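Local coordinates for engineered protein (Artificial gene, PDB 3VB8) that is probably a computational design meant to bind and inhibit an enzyme, though its own activity is not established, at residues Val11-Ser17 / Gly48-Leu54; Phe30-Arg35 / Ile139-Asp143; Phe103-Glu107 / Ile120-Pro124. All blocks are in the same frame, centred on the assembly; numbering follows the deposited sequence.

Interaction 1. Residues Val11-Ser17 / Gly48-Leu54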
loop_
_atom_site.group_PDB
_atom_site.type_symbol
_atom_site.label_atom_id
_atom_site.label_comp_id
_atom_site.label_asym_id
_atom_site.label_seq_id
_atom_site.Cartn_x
_atom_site.Cartn_y
_atom_site.Cartn_z
ATOM N N VAL A 11 16.482 -13.085 0.556
ATOM C CA VAL A 11 15.035 -13.160 0.376
ATOM C C VAL A 11 14.608 -11.797 -0.126
ATOM O O VAL A 11 15.325 -10.827 0.081
ATOM C CB VAL A 11 14.305 -13.464 1.706
ATOM C CG1 VAL A 11 12.789 -13.353 1.501
ATOM C CG2 VAL A 11 14.673 -14.857 2.212
ATOM N N ASP A 12 13.453 -11.728 -0.782
ATOM C CA ASP A 12 12.963 -10.474 -1.344
ATOM C C ASP A 12 12.035 -9.767 -0.394
ATOM O O ASP A 12 11.274 -10.403 0.325
ATOM C CB ASP A 12 12.248 -10.731 -2.680
ATOM C CG ASP A 12 13.171 -11.345 -3.726
ATOM O OD1 ASP A 12 14.116 -10.654 -4.151
ATOM O OD2 ASP A 12 12.974 -12.513 -4.125
ATOM N N TYR A 13 12.120 -8.445 -0.392
ATOM C CA TYR A 13 11.287 -7.622 0.450
ATOM C C TYR A 13 11.000 -6.380 -0.361
ATOM O O TYR A 13 11.916 -5.703 -0.824
ATOM C CB TYR A 13 12.019 -7.271 1.746
ATOM C CG TYR A 13 11.096 -6.749 2.826
ATOM C CD1 TYR A 13 9.924 -7.435 3.161
ATOM C CD2 TYR A 13 11.399 -5.591 3.531
ATOM C CE1 TYR A 13 9.080 -6.982 4.168
ATOM C CE2 TYR A 13 10.561 -5.134 4.542
ATOM C CZ TYR A 13 9.409 -5.831 4.852
ATOM O OH TYR A 13 8.602 -5.338 5.842
ATOM N N VAL A 14 9.726 -6.099 -0.579
ATOM C CA VAL A 14 9.377 -4.925 -1.356
ATOM C C VAL A 14 8.682 -3.889 -0.451
ATOM O O VAL A 14 7.997 -4.253 0.510
ATOM C CB VAL A 14 8.476 -5.337 -2.559
ATOM C CG1 VAL A 14 7.184 -5.882 -2.051
ATOM C CG2 VAL A 14 8.218 -4.144 -3.492
ATOM N N VAL A 15 8.898 -2.607 -0.725
ATOM C CA VAL A 15 8.258 -1.548 0.055
ATOM C C VAL A 15 7.613 -0.524 -0.876
ATOM O O VAL A 15 7.956 -0.451 -2.049
ATOM C CB VAL A 15 9.267 -0.837 0.979
ATOM C CG1 VAL A 15 9.740 -1.824 2.089
ATOM C CG2 VAL A 15 10.437 -0.268 0.142
ATOM N N THR A 16 6.672 0.260 -0.376
ATOM C CA THR A 16 6.041 1.217 -1.259
ATOM C C THR A 16 6.791 2.519 -1.155
ATOM O O THR A 16 7.189 2.926 -0.061
ATOM C CB THR A 16 4.564 1.459 -0.895
ATOM O OG1 THR A 16 4.477 1.843 0.483
ATOM C CG2 THR A 16 3.724 0.204 -1.144
ATOM N N SER A 17 6.991 3.169 -2.292
ATOM C CA SER A 17 7.684 4.442 -2.303
ATOM C C SER A 17 7.121 5.246 -3.457
ATOM O O SER A 17 7.411 4.947 -4.611
ATOM C CB SER A 17 9.201 4.222 -2.480
ATOM O OG SER A 17 9.973 5.315 -1.983
ATOM N N GLY A 48 5.852 2.294 -8.051
ATOM C CA GLY A 48 5.982 2.943 -6.759
ATOM C C GLY A 48 6.524 2.013 -5.696
ATOM O O GLY A 48 6.229 2.170 -4.512
ATOM N N LEU A 49 7.341 1.057 -6.117
ATOM C CA LEU A 49 7.927 0.099 -5.198
ATOM C C LEU A 49 9.463 0.109 -5.147
ATOM O O LEU A 49 10.120 0.579 -6.063
ATOM C CB LEU A 49 7.470 -1.302 -5.586
ATOM C CG LEU A 49 6.000 -1.588 -5.850
ATOM C CD1 LEU A 49 5.919 -2.969 -6.502
ATOM C CD2 LEU A 49 5.201 -1.526 -4.543
ATOM N N LEU A 50 10.027 -0.434 -4.076
ATOM C CA LEU A 50 11.473 -0.545 -3.926
ATOM C C LEU A 50 11.624 -1.986 -3.474
ATOM O O LEU A 50 10.889 -2.413 -2.583
ATOM C CB LEU A 50 11.978 0.427 -2.860
ATOM C CG LEU A 50 11.900 1.914 -3.187
ATOM C CD1 LEU A 50 12.471 2.693 -2.053
ATOM C CD2 LEU A 50 12.651 2.199 -4.456
ATOM N N ALA A 51 12.515 -2.744 -4.111
ATOM C CA ALA A 51 12.718 -4.148 -3.742
ATOM C C ALA A 51 14.062 -4.325 -3.089
ATOM O O ALA A 51 15.015 -3.677 -3.492
ATOM C CB ALA A 51 12.667 -5.021 -4.946
ATOM N N TYR A 52 14.159 -5.240 -2.135
ATOM C CA TYR A 52 15.412 -5.465 -1.430
ATOM C C TYR A 52 15.824 -6.923 -1.438
ATOM O O TYR A 52 14.978 -7.809 -1.367
ATOM C CB TYR A 52 15.272 -5.046 0.034
ATOM C CG TYR A 52 15.032 -3.579 0.299
ATOM C CD1 TYR A 52 16.104 -2.710 0.503
ATOM C CD2 TYR A 52 13.735 -3.069 0.412
ATOM C CE1 TYR A 52 15.897 -1.369 0.820
ATOM C CE2 TYR A 52 13.513 -1.723 0.728
ATOM C CZ TYR A 52 14.607 -0.876 0.934
ATOM O OH TYR A 52 14.450 0.456 1.269
ATOM N N MET A 53 17.134 -7.152 -1.495
ATOM C CA MET A 53 17.697 -8.491 -1.448
ATOM C C MET A 53 18.314 -8.556 -0.077
ATOM O O MET A 53 19.480 -8.223 0.096
ATOM C CB MET A 53 18.769 -8.708 -2.526
ATOM C CG MET A 53 18.264 -8.874 -3.955
ATOM S SD MET A 53 19.521 -9.527 -5.052
ATOM C CE MET A 53 20.754 -8.228 -4.926
ATOM N N LEU A 54 17.487 -8.921 0.898
ATOM C CA LEU A 54 17.914 -9.034 2.282
ATOM C C LEU A 54 18.543 -10.396 2.666
ATOM O O LEU A 54 18.155 -11.466 2.177
ATOM C CB LEU A 54 16.727 -8.778 3.214
ATOM C CG LEU A 54 16.018 -7.434 3.137
ATOM C CD1 LEU A 54 14.831 -7.431 4.085
ATOM C CD2 LEU A 54 16.981 -6.340 3.516
#

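Interaction 2. Residues Phe30-Arg35 / Ile139-Asp143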
loop_
_atom_site.group_PDB
_atom_site.type_symbol
_atom_site.label_atom_id
_atom_site.label_comp_id
_atom_site.label_asym_id
_atom_site.label_seq_id
_atom_site.Cartn_x
_atom_site.Cartn_y
_atom_site.Cartn_z
ATOM N N PHE A 30 16.212 -0.159 7.221
ATOM C CA PHE A 30 17.411 0.263 7.917
ATOM C C PHE A 30 18.044 -0.954 8.571
ATOM O O PHE A 30 17.424 -1.597 9.429
ATOM C CB PHE A 30 17.026 1.288 8.981
ATOM C CG PHE A 30 18.196 1.975 9.627
ATOM C CD1 PHE A 30 18.888 1.369 10.676
ATOM C CD2 PHE A 30 18.606 3.235 9.178
ATOM C CE1 PHE A 30 19.977 2.003 11.276
ATOM C CE2 PHE A 30 19.691 3.888 9.764
ATOM C CZ PHE A 30 20.382 3.270 10.819
ATOM N N SER A 31 19.279 -1.257 8.172
ATOM C CA SER A 31 20.017 -2.405 8.692
ATOM C C SER A 31 20.557 -2.136 10.091
ATOM O O SER A 31 21.375 -1.232 10.296
ATOM C CB SER A 31 21.167 -2.766 7.734
ATOM O OG SER A 31 21.934 -3.850 8.226
ATOM N N VAL A 32 20.109 -2.941 11.047
ATOM C CA VAL A 32 20.538 -2.771 12.422
ATOM C C VAL A 32 21.983 -3.143 12.408
ATOM O O VAL A 32 22.768 -2.667 13.211
ATOM C CB VAL A 32 19.776 -3.697 13.370
ATOM C CG1 VAL A 32 20.295 -3.534 14.766
ATOM C CG2 VAL A 32 18.289 -3.399 13.318
ATOM N N LYS A 33 22.334 -3.971 11.443
ATOM C CA LYS A 33 23.710 -4.405 11.295
ATOM C C LYS A 33 24.606 -3.234 10.850
ATOM O O LYS A 33 25.191 -2.531 11.675
ATOM C CB LYS A 33 23.759 -5.568 10.282
ATOM C CG LYS A 33 25.090 -6.331 10.155
ATOM C CD LYS A 33 24.967 -7.462 9.128
ATOM C CE LYS A 33 26.291 -8.141 8.869
ATOM N NZ LYS A 33 26.801 -8.807 10.085
ATOM N N LYS A 34 24.696 -3.033 9.541
ATOM C CA LYS A 34 25.498 -1.959 8.951
ATOM C C LYS A 34 25.221 -0.603 9.622
ATOM O O LYS A 34 26.010 0.344 9.529
ATOM C CB LYS A 34 25.180 -1.851 7.456
ATOM C CG LYS A 34 25.231 -3.174 6.686
ATOM C CD LYS A 34 26.631 -3.769 6.679
ATOM C CE LYS A 34 26.663 -5.121 5.986
ATOM N NZ LYS A 34 28.061 -5.601 5.842
ATOM N N ARG A 35 24.075 -0.515 10.281
ATOM C CA ARG A 35 23.683 0.703 10.968
ATOM C C ARG A 35 23.523 1.878 10.020
ATOM O O ARG A 35 24.055 2.954 10.270
ATOM C CB ARG A 35 24.694 1.066 12.066
ATOM C CG ARG A 35 24.187 2.146 13.033
ATOM C CD ARG A 35 24.589 1.872 14.490
ATOM N NE ARG A 35 26.034 1.715 14.653
ATOM C CZ ARG A 35 26.666 1.758 15.824
ATOM N NH1 ARG A 35 25.977 1.958 16.943
ATOM N NH2 ARG A 35 27.987 1.604 15.877
ATOM N N ILE A 139 26.090 6.205 12.542
ATOM C CA ILE A 139 25.177 6.558 13.622
ATOM C C ILE A 139 25.821 6.247 14.972
ATOM O O ILE A 139 26.457 5.209 15.126
ATOM C CB ILE A 139 23.828 5.803 13.469
ATOM C CG1 ILE A 139 22.991 6.459 12.371
ATOM C CG2 ILE A 139 23.072 5.773 14.797
ATOM C CD1 ILE A 139 22.751 7.931 12.603
ATOM N N ALA A 140 25.661 7.157 15.931
ATOM C CA ALA A 140 26.256 7.025 17.260
ATOM C C ALA A 140 25.750 5.864 18.097
ATOM O O ALA A 140 26.530 5.016 18.529
ATOM C CB ALA A 140 26.043 8.275 18.025
ATOM N N GLU A 141 24.453 5.850 18.373
ATOM C CA GLU A 141 23.887 4.793 19.191
ATOM C C GLU A 141 23.437 3.528 18.466
ATOM O O GLU A 141 23.376 3.456 17.238
ATOM C CB GLU A 141 22.705 5.338 19.988
ATOM C CG GLU A 141 21.512 5.767 19.129
ATOM C CD GLU A 141 21.652 7.157 18.525
ATOM O OE1 GLU A 141 22.575 7.368 17.713
ATOM O OE2 GLU A 141 20.828 8.036 18.857
ATOM N N ASP A 142 23.084 2.538 19.274
ATOM C CA ASP A 142 22.628 1.256 18.779
ATOM C C ASP A 142 21.252 1.454 18.179
ATOM O O ASP A 142 20.800 2.582 18.035
ATOM C CB ASP A 142 22.563 0.258 19.940
ATOM C CG ASP A 142 21.539 0.664 21.004
ATOM O OD1 ASP A 142 21.634 1.798 21.518
ATOM O OD2 ASP A 142 20.636 -0.146 21.327
ATOM N N ASP A 143 20.582 0.358 17.850
ATOM C CA ASP A 143 19.253 0.433 17.269
ATOM C C ASP A 143 18.193 0.829 18.298
ATOM O O ASP A 143 17.380 1.726 18.055
ATOM C CB ASP A 143 18.897 -0.917 16.620
ATOM C CG ASP A 143 18.904 -2.078 17.614
ATOM O OD1 ASP A 143 19.909 -2.220 18.346
ATOM O OD2 ASP A 143 17.914 -2.853 17.659
#

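Interaction 3. Residues Phe103-Glu107 / Ile120-Pro124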
loop_
_atom_site.group_PDB
_atom_site.type_symbol
_atom_site.label_atom_id
_atom_site.label_comp_id
_atom_site.label_asym_id
_atom_site.label_seq_id
_atom_site.Cartn_x
_atom_site.Cartn_y
_atom_site.Cartn_z
ATOM N N PHE A 103 6.391 17.393 9.693
ATOM C CA PHE A 103 7.577 16.739 9.129
ATOM C C PHE A 103 8.307 17.622 8.123
ATOM O O PHE A 103 9.542 17.612 8.038
ATOM C CB PHE A 103 7.212 15.417 8.429
ATOM C CG PHE A 103 6.767 14.323 9.365
ATOM C CD1 PHE A 103 5.527 14.376 9.991
ATOM C CD2 PHE A 103 7.599 13.260 9.654
ATOM C CE1 PHE A 103 5.131 13.378 10.903
ATOM C CE2 PHE A 103 7.204 12.265 10.563
ATOM C CZ PHE A 103 5.971 12.330 11.185
ATOM N N ILE A 104 7.535 18.380 7.354
ATOM C CA ILE A 104 8.115 19.252 6.345
ATOM C C ILE A 104 9.014 20.323 7.004
ATOM O O ILE A 104 9.760 21.018 6.323
ATOM C CB ILE A 104 6.973 19.877 5.478
ATOM C CG1 ILE A 104 7.415 19.999 4.011
ATOM C CG2 ILE A 104 6.521 21.223 6.057
ATOM C CD1 ILE A 104 8.325 21.216 3.697
ATOM N N ASP A 105 8.968 20.424 8.334
ATOM C CA ASP A 105 9.792 21.388 9.076
ATOM C C ASP A 105 11.056 20.697 9.536
ATOM O O ASP A 105 12.158 21.229 9.397
ATOM C CB ASP A 105 9.045 21.912 10.306
ATOM C CG ASP A 105 8.112 23.057 9.984
ATOM O OD1 ASP A 105 7.264 22.891 9.088
ATOM O OD2 ASP A 105 8.217 24.119 10.637
ATOM N N ILE A 106 10.871 19.503 10.092
ATOM C CA ILE A 106 11.963 18.678 10.607
ATOM C C ILE A 106 13.181 18.689 9.675
ATOM O O ILE A 106 14.326 18.625 10.132
ATOM C CB ILE A 106 11.485 17.196 10.820
ATOM C CG1 ILE A 106 10.224 17.145 11.696
ATOM C CG2 ILE A 106 12.576 16.359 11.462
ATOM C CD1 ILE A 106 10.199 18.198 12.842
ATOM N N GLU A 107 12.933 18.811 8.376
ATOM C CA GLU A 107 14.011 18.834 7.398
ATOM C C GLU A 107 15.011 19.922 7.720
ATOM O O GLU A 107 16.215 19.755 7.550
ATOM C CB GLU A 107 13.456 19.099 6.000
ATOM C CG GLU A 107 12.445 18.102 5.493
ATOM C CD GLU A 107 12.050 18.391 4.042
ATOM O OE1 GLU A 107 11.441 19.455 3.787
ATOM O OE2 GLU A 107 12.348 17.565 3.150
ATOM N N ILE A 120 13.561 11.713 6.027
ATOM C CA ILE A 120 12.650 12.680 5.437
ATOM C C ILE A 120 13.306 13.273 4.188
ATOM O O ILE A 120 12.640 13.652 3.228
ATOM C CB ILE A 120 12.338 13.822 6.440
ATOM C CG1 ILE A 120 11.802 13.238 7.756
ATOM C CG2 ILE A 120 11.349 14.810 5.825
ATOM C CD1 ILE A 120 11.668 14.274 8.882
ATOM N N GLU A 121 14.627 13.342 4.212
ATOM C CA GLU A 121 15.391 13.882 3.100
ATOM C C GLU A 121 15.279 12.994 1.846
ATOM O O GLU A 121 15.023 13.467 0.735
ATOM C CB GLU A 121 16.857 13.992 3.529
ATOM C CG GLU A 121 17.748 14.838 2.641
ATOM C CD GLU A 121 19.230 14.643 2.960
ATOM O OE1 GLU A 121 19.746 13.569 2.614
ATOM O OE2 GLU A 121 19.887 15.534 3.551
ATOM N N MET A 122 15.482 11.696 2.032
ATOM C CA MET A 122 15.421 10.756 0.923
ATOM C C MET A 122 14.024 10.528 0.348
ATOM O O MET A 122 13.872 9.930 -0.723
ATOM C CB MET A 122 16.017 9.424 1.349
ATOM C CG MET A 122 17.539 9.428 1.339
ATOM S SD MET A 122 18.298 7.892 1.896
ATOM C CE MET A 122 18.259 8.149 3.681
ATOM N N ARG A 123 13.007 10.995 1.067
ATOM C CA ARG A 123 11.612 10.860 0.646
ATOM C C ARG A 123 11.453 11.007 -0.857
ATOM O O ARG A 123 12.021 11.912 -1.444
ATOM C CB ARG A 123 10.772 11.907 1.352
ATOM C CG ARG A 123 9.421 12.132 0.733
ATOM C CD ARG A 123 9.351 13.561 0.227
ATOM N NE ARG A 123 9.946 14.502 1.181
ATOM C CZ ARG A 123 9.656 15.800 1.238
ATOM N NH1 ARG A 123 8.765 16.323 0.400
ATOM N NH2 ARG A 123 10.275 16.580 2.116
ATOM N N PRO A 124 10.650 10.137 -1.489
ATOM C CA PRO A 124 10.438 10.187 -2.941
ATOM C C PRO A 124 9.903 11.546 -3.453
ATOM O O PRO A 124 8.944 12.119 -2.907
ATOM C CB PRO A 124 9.464 9.038 -3.170
ATOM C CG PRO A 124 8.678 9.048 -1.923
ATOM C CD PRO A 124 9.740 9.154 -0.879
#

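Interaction 1. Residues Val11-Ser17 / Gly48-Leu54
Residues 11-17 of strand 11-19 and strand 49-54 are antiparallel neighbours in the curled sheet, their axes approaching to 4.5 Å at 155°. The ladder of hydrogen bonds begins with V11 N to L54 O at 2.8 Å and ends with S17 N to G48 O at 2.6 Å. At that end G48, with phi/psi of 81/30, forms with L49 a G1 bulge against strand 42-44.

One face carries V11, Y13, V15, L50, Y52 and L54. V15 in its m rotamer sets CG2 3.4 Å from L50 CB, and the same V15 CG2 is 3.5 Å from Y52 CE2, at the edge of the tyrosine ring. Y52, also m, sends its OH on to the backbone N of L29. Chi1 t carries the Y13 ring away from strand 49-54; Y13 CB itself lies 3.7 Å from L54 CD1, which L54 brings up as an m,t rotamer.

The other face carries D12, V14, T16, L49, A51 and M53, of which D12 and M53 are exposed. V14 in p brings CG2 to 3.6 Å from L49 CB. T16 in p points its OG1 to S25 OG and to the backbone O of F41 in the second subunit.

Backbone bonds thus set the register, and apolar and aromatic groups bury the Y13-V15-Y52 face; the second subunit is met mainly by V14, T16 and L49, with Y13 also touching its R46.

Interaction 2. Residues Phe30-Arg35 / Ile139-Asp143
Here two loops meet where strand 23-31 runs out: the turn that follows it, which holds an ST motif with S31 OG accepting from K34 N at 3.2 Å, and the lead-in to helix 143-156, with D142 as its N-cap.

I139 starts the second segment and makes the broadest contact of the five. Its CB points at the turn, and R35 CG lies 3.7 Å from I139 CB, so the aliphatic stem of the arginine runs over the isoleucine. Farther in, F30 presents a ring edge, with F30 CZ 4.4 Å from I139 CG1; V115 of helix 114-122 also packs on both residues, and F37 stacks edge-to-face on F30. The carbonyl of I139 sits over one face of the R35 guanidinium, I139 O being 3.5 Å from R35 CZ.

A140 turns its methyl away and adds little. E141 also directs its side chain elsewhere, where OE2 is hydrogen-bonded to S149 OG, but its backbone supplies the polar link: R35 NH1 gives a weak hydrogen bond to E141 O at 3.0 Å. R35 reaches these carbonyls from a left-handed backbone conformation, phi/psi 62/49, at the end of the turn.

D142 likewise points away, capping the helix through a weak hydrogen bond from Q145 N to OD1. D143, the first helical residue, turns back toward the turn and meets V32 beside I60 of strand 57-67, with V32 CG1 3.5 Å from D143 CG.

Interaction 3. Residues Phe103-Glu107 / Ile120-Pro124
Two helices consecutive in the chain, 100-106 and 114-122, joined by a short loop, pack here through their C-terminal ends, with I120 the residue inserted between partners.

F103 is first along the leading helix. It points toward I120, whose CD1 lies 4.3 Å from F103 CD2, oblique to the ring; the backbone takes part too, with F103 O 4.0 Å from I120 CG2. One turn on, I106 again directs its CB at the second helix, and I106 CG2 comes to 3.4 Å from I120 CD1. The outer part of the I106 side chain leads off elsewhere, toward C112 and K157. I120 in its m,t rotamer turns CD1 to F103 and I106 and CG2 to E107, and so has the largest covered area of the contact.

E107 closes the segment with a mixed role. Its CB starts out sideways, yet the m,t chain extends so that E107 CG rests 3.5 Å from I120 CG2 and the carboxylate reaches R123, just beyond helix 114-122. R123 itself folds back over its own helix end, with a weak hydrogen bond from NE to I120 O at 3.5 Å, and its NH1 makes a salt bridge to a sulfate, probably from the crystallisation liquor. The other terminal nitrogen serves the glutamate: E107 OE2 and R123 NH2 form a salt bridge at a short 2.5 Å.

How the interactions relate
The three contacts are well spread, with centres 19 to 21 Å apart. Interactions 1 and 2 share the sheet, since strands 11-19 and 23-31 are neighbours in it; their nearest atoms are about 6 Å apart, and their segments alternate along the chain. Interaction 3 opens after interaction 1 has closed and is nested within the long loop closed by interaction 2. It lies across the chain's centre from interaction 1, yet the two touch where S17 OG packs 3.9 Å from P124 CB. Interaction 1 joins two strands, interaction 3 two helix ends, and interaction 2 the turn after strand 23-31 to the start of helix 143-156; only interaction 1 meets the second subunit.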